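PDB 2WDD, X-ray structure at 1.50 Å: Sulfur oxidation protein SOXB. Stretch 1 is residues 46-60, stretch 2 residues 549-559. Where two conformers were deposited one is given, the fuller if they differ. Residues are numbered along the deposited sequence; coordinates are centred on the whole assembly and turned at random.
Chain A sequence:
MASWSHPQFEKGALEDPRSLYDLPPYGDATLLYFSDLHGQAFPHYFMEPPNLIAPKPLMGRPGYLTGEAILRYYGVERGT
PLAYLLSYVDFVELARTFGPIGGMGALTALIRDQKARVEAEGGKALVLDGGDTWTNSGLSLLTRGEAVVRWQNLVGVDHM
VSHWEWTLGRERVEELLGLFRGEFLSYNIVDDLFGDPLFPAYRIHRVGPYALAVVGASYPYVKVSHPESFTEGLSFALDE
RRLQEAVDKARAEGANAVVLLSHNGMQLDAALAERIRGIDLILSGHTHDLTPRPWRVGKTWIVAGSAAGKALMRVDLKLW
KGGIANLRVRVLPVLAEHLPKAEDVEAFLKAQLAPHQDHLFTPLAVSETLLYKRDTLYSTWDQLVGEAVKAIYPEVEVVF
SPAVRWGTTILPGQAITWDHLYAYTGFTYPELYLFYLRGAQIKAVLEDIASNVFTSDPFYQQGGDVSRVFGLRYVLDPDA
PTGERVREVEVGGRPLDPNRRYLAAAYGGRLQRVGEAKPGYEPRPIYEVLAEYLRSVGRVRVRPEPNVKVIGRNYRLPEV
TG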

# COMPACT_ATOMS: atom_id res chain seq x y z
N PHE A 46 10.72 -4.11 -4.56
CA PHE A 46 9.26 -3.97 -4.61
C PHE A 46 8.82 -3.71 -6.05
O PHE A 46 8.93 -2.59 -6.55
CB PHE A 46 8.81 -2.82 -3.70
CG PHE A 46 7.32 -2.75 -3.48
CD1 PHE A 46 6.73 -3.38 -2.38
CD2 PHE A 46 6.50 -2.05 -4.35
CE1 PHE A 46 5.37 -3.31 -2.17
CE2 PHE A 46 5.13 -1.99 -4.15
CZ PHE A 46 4.56 -2.62 -3.06
N MET A 47 8.35 -4.77 -6.70
CA MET A 47 7.90 -4.67 -8.08
C MET A 47 6.45 -4.21 -8.18
O MET A 47 5.60 -4.67 -7.42
CB MET A 47 8.02 -6.05 -8.75
CG MET A 47 7.73 -6.02 -10.24
SD MET A 47 7.80 -7.68 -10.96
CE MET A 47 6.11 -8.17 -10.65
N GLU A 48 6.17 -3.35 -9.15
CA GLU A 48 4.81 -2.93 -9.40
C GLU A 48 4.01 -4.09 -9.98
O GLU A 48 4.57 -5.05 -10.51
CB GLU A 48 4.76 -1.72 -10.33
CG GLU A 48 5.41 -0.49 -9.71
CD GLU A 48 4.68 -0.01 -8.46
OE1 GLU A 48 3.44 0.11 -8.49
OE2 GLU A 48 5.34 0.19 -7.42
N PRO A 49 2.67 -4.00 -9.91
CA PRO A 49 1.84 -5.10 -10.39
C PRO A 49 1.92 -5.33 -11.88
O PRO A 49 1.92 -4.38 -12.66
CB PRO A 49 0.41 -4.65 -10.05
CG PRO A 49 0.50 -3.16 -9.87
CD PRO A 49 1.88 -2.93 -9.29
N PRO A 50 1.88 -6.59 -12.30
CA PRO A 50 1.84 -6.85 -13.74
C PRO A 50 0.45 -6.52 -14.32
O PRO A 50 0.33 -6.26 -15.53
CB PRO A 50 2.14 -8.35 -13.86
CG PRO A 50 2.66 -8.78 -12.53
CD PRO A 50 2.18 -7.79 -11.51
N ASN A 51 -0.59 -6.51 -13.48
CA ASN A 51 -1.93 -6.19 -13.97
C ASN A 51 -2.68 -5.34 -12.97
O ASN A 51 -2.60 -5.58 -11.75
CB ASN A 51 -2.78 -7.45 -14.20
CG ASN A 51 -2.12 -8.43 -15.13
OD1 ASN A 51 -2.31 -8.38 -16.35
ND2 ASN A 51 -1.34 -9.34 -14.56
N LEU A 52 -3.40 -4.36 -13.51
CA LEU A 52 -4.33 -3.52 -12.74
C LEU A 52 -5.58 -3.49 -13.61
O LEU A 52 -5.81 -2.55 -14.39
CB LEU A 52 -3.78 -2.12 -12.49
CG LEU A 52 -2.68 -2.02 -11.43
CD1 LEU A 52 -2.10 -0.60 -11.42
CD2 LEU A 52 -3.27 -2.36 -10.05
N ILE A 53 -6.34 -4.57 -13.54
CA ILE A 53 -7.52 -4.75 -14.37
C ILE A 53 -8.66 -3.84 -13.97
O ILE A 53 -8.96 -3.67 -12.79
CB ILE A 53 -7.94 -6.22 -14.37
CG1 ILE A 53 -6.81 -7.08 -14.94
CG2 ILE A 53 -9.26 -6.43 -15.10
CD1 ILE A 53 -6.92 -8.56 -14.58
N ALA A 54 -9.32 -3.27 -14.97
CA ALA A 54 -10.42 -2.36 -14.73
C ALA A 54 -11.50 -2.59 -15.76
O ALA A 54 -11.22 -3.09 -16.85
CB ALA A 54 -9.95 -0.94 -14.82
N PRO A 55 -12.74 -2.22 -15.44
CA PRO A 55 -13.77 -2.33 -16.48
C PRO A 55 -13.45 -1.25 -17.52
O PRO A 55 -12.73 -0.30 -17.24
CB PRO A 55 -15.06 -1.96 -15.72
CG PRO A 55 -14.61 -1.06 -14.63
CD PRO A 55 -13.22 -1.51 -14.24
N LYS A 56 -13.97 -1.43 -18.72
CA LYS A 56 -13.66 -0.52 -19.82
C LYS A 56 -13.63 0.98 -19.53
O LYS A 56 -12.64 1.65 -19.84
CB LYS A 56 -14.48 -0.88 -21.07
CG LYS A 56 -14.06 -2.22 -21.65
CD LYS A 56 -14.97 -2.69 -22.79
CE LYS A 56 -16.33 -2.04 -22.73
NZ LYS A 56 -17.13 -2.42 -23.93
N PRO A 57 -14.67 1.53 -18.89
CA PRO A 57 -14.70 2.98 -18.62
C PRO A 57 -13.50 3.54 -17.85
O PRO A 57 -13.21 4.74 -17.93
CB PRO A 57 -15.96 3.16 -17.76
CG PRO A 57 -16.75 1.90 -17.93
CD PRO A 57 -15.74 0.82 -18.17
N LEU A 58 -12.87 2.70 -17.04
CA LEU A 58 -11.77 3.16 -16.20
C LEU A 58 -10.38 2.89 -16.75
O LEU A 58 -9.38 3.31 -16.16
CB LEU A 58 -11.88 2.57 -14.79
CG LEU A 58 -13.17 2.91 -14.04
CD1 LEU A 58 -13.39 4.42 -13.99
CD2 LEU A 58 -14.33 2.22 -14.71
N MET A 59 -10.29 2.14 -17.84
CA MET A 59 -8.98 1.81 -18.39
C MET A 59 -8.20 3.00 -18.90
O MET A 59 -8.78 3.98 -19.39
CB MET A 59 -9.10 0.77 -19.50
CG MET A 59 -9.62 -0.57 -19.01
SD MET A 59 -9.90 -1.69 -20.38
CE MET A 59 -8.20 -2.06 -20.85
N GLY A 60 -6.88 2.93 -18.79
CA GLY A 60 -6.01 3.95 -19.31
C GLY A 60 -5.77 5.16 -18.44
O GLY A 60 -5.14 6.13 -18.87
N LYS A 549 -8.58 -16.76 -16.12
CA LYS A 549 -8.62 -16.34 -17.52
C LYS A 549 -9.47 -15.07 -17.52
O LYS A 549 -10.57 -15.06 -16.96
CB LYS A 549 -9.29 -17.44 -18.35
CG LYS A 549 -9.69 -17.04 -19.76
CD LYS A 549 -10.09 -18.26 -20.58
CE LYS A 549 -11.38 -18.04 -21.35
NZ LYS A 549 -11.80 -19.25 -22.12
N VAL A 550 -8.95 -14.00 -18.10
CA VAL A 550 -9.64 -12.72 -18.12
C VAL A 550 -10.25 -12.38 -19.47
O VAL A 550 -9.53 -12.10 -20.43
CB VAL A 550 -8.73 -11.58 -17.65
CG1 VAL A 550 -9.53 -10.29 -17.46
CG2 VAL A 550 -8.01 -11.97 -16.36
N ILE A 551 -11.57 -12.36 -19.53
CA ILE A 551 -12.25 -12.04 -20.77
C ILE A 551 -11.96 -10.59 -21.13
O ILE A 551 -12.08 -9.70 -20.29
CB ILE A 551 -13.78 -12.25 -20.65
CG1 ILE A 551 -14.10 -13.68 -20.24
CG2 ILE A 551 -14.47 -11.89 -21.98
CD1 ILE A 551 -13.48 -14.74 -21.14
N GLY A 552 -11.63 -10.35 -22.40
CA GLY A 552 -11.43 -9.01 -22.92
C GLY A 552 -10.13 -8.32 -22.57
O GLY A 552 -9.96 -7.13 -22.84
N ARG A 553 -9.20 -9.05 -21.95
CA ARG A 553 -7.91 -8.46 -21.58
C ARG A 553 -6.80 -9.47 -21.79
O ARG A 553 -7.02 -10.67 -21.71
CB ARG A 553 -7.88 -8.08 -20.09
CG ARG A 553 -9.04 -7.25 -19.59
CD ARG A 553 -8.92 -5.80 -20.02
NE ARG A 553 -9.96 -5.02 -19.36
CZ ARG A 553 -11.23 -5.04 -19.73
NH1 ARG A 553 -11.61 -5.77 -20.77
NH2 ARG A 553 -12.13 -4.34 -19.05
N ASN A 554 -5.58 -8.96 -21.97
CA ASN A 554 -4.41 -9.82 -22.02
C ASN A 554 -3.87 -9.85 -20.59
O ASN A 554 -3.56 -8.81 -20.02
CB ASN A 554 -3.36 -9.21 -22.93
CG ASN A 554 -3.67 -9.45 -24.39
OD1 ASN A 554 -4.25 -10.49 -24.73
ND2 ASN A 554 -3.38 -8.47 -25.23
N TYR A 555 -3.78 -11.04 -20.02
CA TYR A 555 -3.27 -11.17 -18.66
C TYR A 555 -1.74 -11.25 -18.74
O TYR A 555 -1.20 -12.09 -19.45
CB TYR A 555 -3.85 -12.41 -17.97
CG TYR A 555 -3.42 -12.47 -16.54
CD1 TYR A 555 -4.01 -11.64 -15.59
CD2 TYR A 555 -2.27 -13.16 -16.18
CE1 TYR A 555 -3.54 -11.61 -14.28
CE2 TYR A 555 -1.80 -13.14 -14.87
CZ TYR A 555 -2.43 -12.34 -13.93
OH TYR A 555 -1.95 -12.26 -12.64
N ARG A 556 -1.06 -10.32 -18.07
CA ARG A 556 0.39 -10.25 -18.19
C ARG A 556 1.16 -10.87 -17.03
O ARG A 556 0.71 -10.83 -15.89
CB ARG A 556 0.85 -8.79 -18.36
CG ARG A 556 0.21 -8.07 -19.54
CD ARG A 556 0.70 -8.68 -20.85
NE ARG A 556 2.15 -8.63 -20.94
CZ ARG A 556 2.83 -7.55 -21.33
NH1 ARG A 556 2.19 -6.45 -21.70
NH2 ARG A 556 4.16 -7.58 -21.35
N LEU A 557 2.36 -11.34 -17.34
CA LEU A 557 3.25 -11.89 -16.33
C LEU A 557 4.64 -11.28 -16.48
O LEU A 557 5.10 -10.99 -17.59
CB LEU A 557 3.38 -13.40 -16.48
CG LEU A 557 2.16 -14.23 -16.12
CD1 LEU A 557 2.40 -15.68 -16.55
CD2 LEU A 557 1.88 -14.16 -14.61
N PRO A 558 5.35 -11.17 -15.37
CA PRO A 558 6.72 -10.65 -15.47
C PRO A 558 7.68 -11.78 -15.80
O PRO A 558 7.30 -12.95 -15.83
CB PRO A 558 7.01 -10.20 -14.03
CG PRO A 558 6.24 -11.22 -13.20
CD PRO A 558 4.96 -11.44 -13.97
N GLU A 559 8.95 -11.43 -16.03
CA GLU A 559 10.00 -12.41 -16.26
C GLU A 559 10.48 -12.79 -14.86
O GLU A 559 10.88 -11.93 -14.08
CB GLU A 559 11.16 -11.79 -17.05
CG GLU A 559 12.42 -12.64 -17.06
CD GLU A 559 12.20 -13.98 -17.72
OE1 GLU A 559 11.77 -14.01 -18.89
OE2 GLU A 559 12.47 -15.02 -17.07
O HOH W 1 -4.78 -7.95 -17.66
O HOH W 2 -8.14 -3.86 -17.62

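No backbone-to-backbone hydrogen bond joins these two stretches; each direct hydrogen bond between them pairs a side chain of one with the main chain of the other. Asn-51 does this most completely. Its amide imitates a strand edge, with Arg-556 N donating to Asn-51 OD1 at 2.9 Å, almost straight, and Asn-51 ND2 donating to Arg-556 O, also at 2.9 Å. One side chain thus satisfies both polar atoms of a single residue's backbone. The same OD1 accepts from a water, which also donates to Asn-554 O, carrying the link two residues back along the second stretch. Asn-51 ND2 lies over one face of the Tyr-555 ring, 3.2 Å from CE1.

Arg-553 returns the favour from the other stretch. Its NH2 donates to Ala-54 O at 2.7 Å, supported by a weak bond from NE to the same oxygen at 3.4 Å, while a second water accepts from both Arg-553 NE and Ala-54 N. The guanidinium receives Met-59 SD over one face, 3.5 Å from NE, and its NH1 reaches back to Gly-552 O at 3.0 Å. Gly-552 lies in the type II turn from Val-550 to Arg-553, where its positive phi suits glycine.

The chains run in opposite directions, as the pairs Pro-50 with Arg-556 and Ile-53 with Arg-553 indicate, and they diverge: CA to CA is 5.8 Å in the first and 8.1 Å in the second. Where they are close, apolar side chains fill the space, with Pro-50 CG 3.8 Å from Pro-558 CD and the Met-47 CE methyl 4.0 Å from Pro-558 CG. Farther along, Ile-53 CD1 packs 4.0 Å from Val-550 CG2 and approaches the edge of the Tyr-555 ring. The rule is economical: side chains supply the polar links between irregular backbones, and small apolar contacts fill in around them.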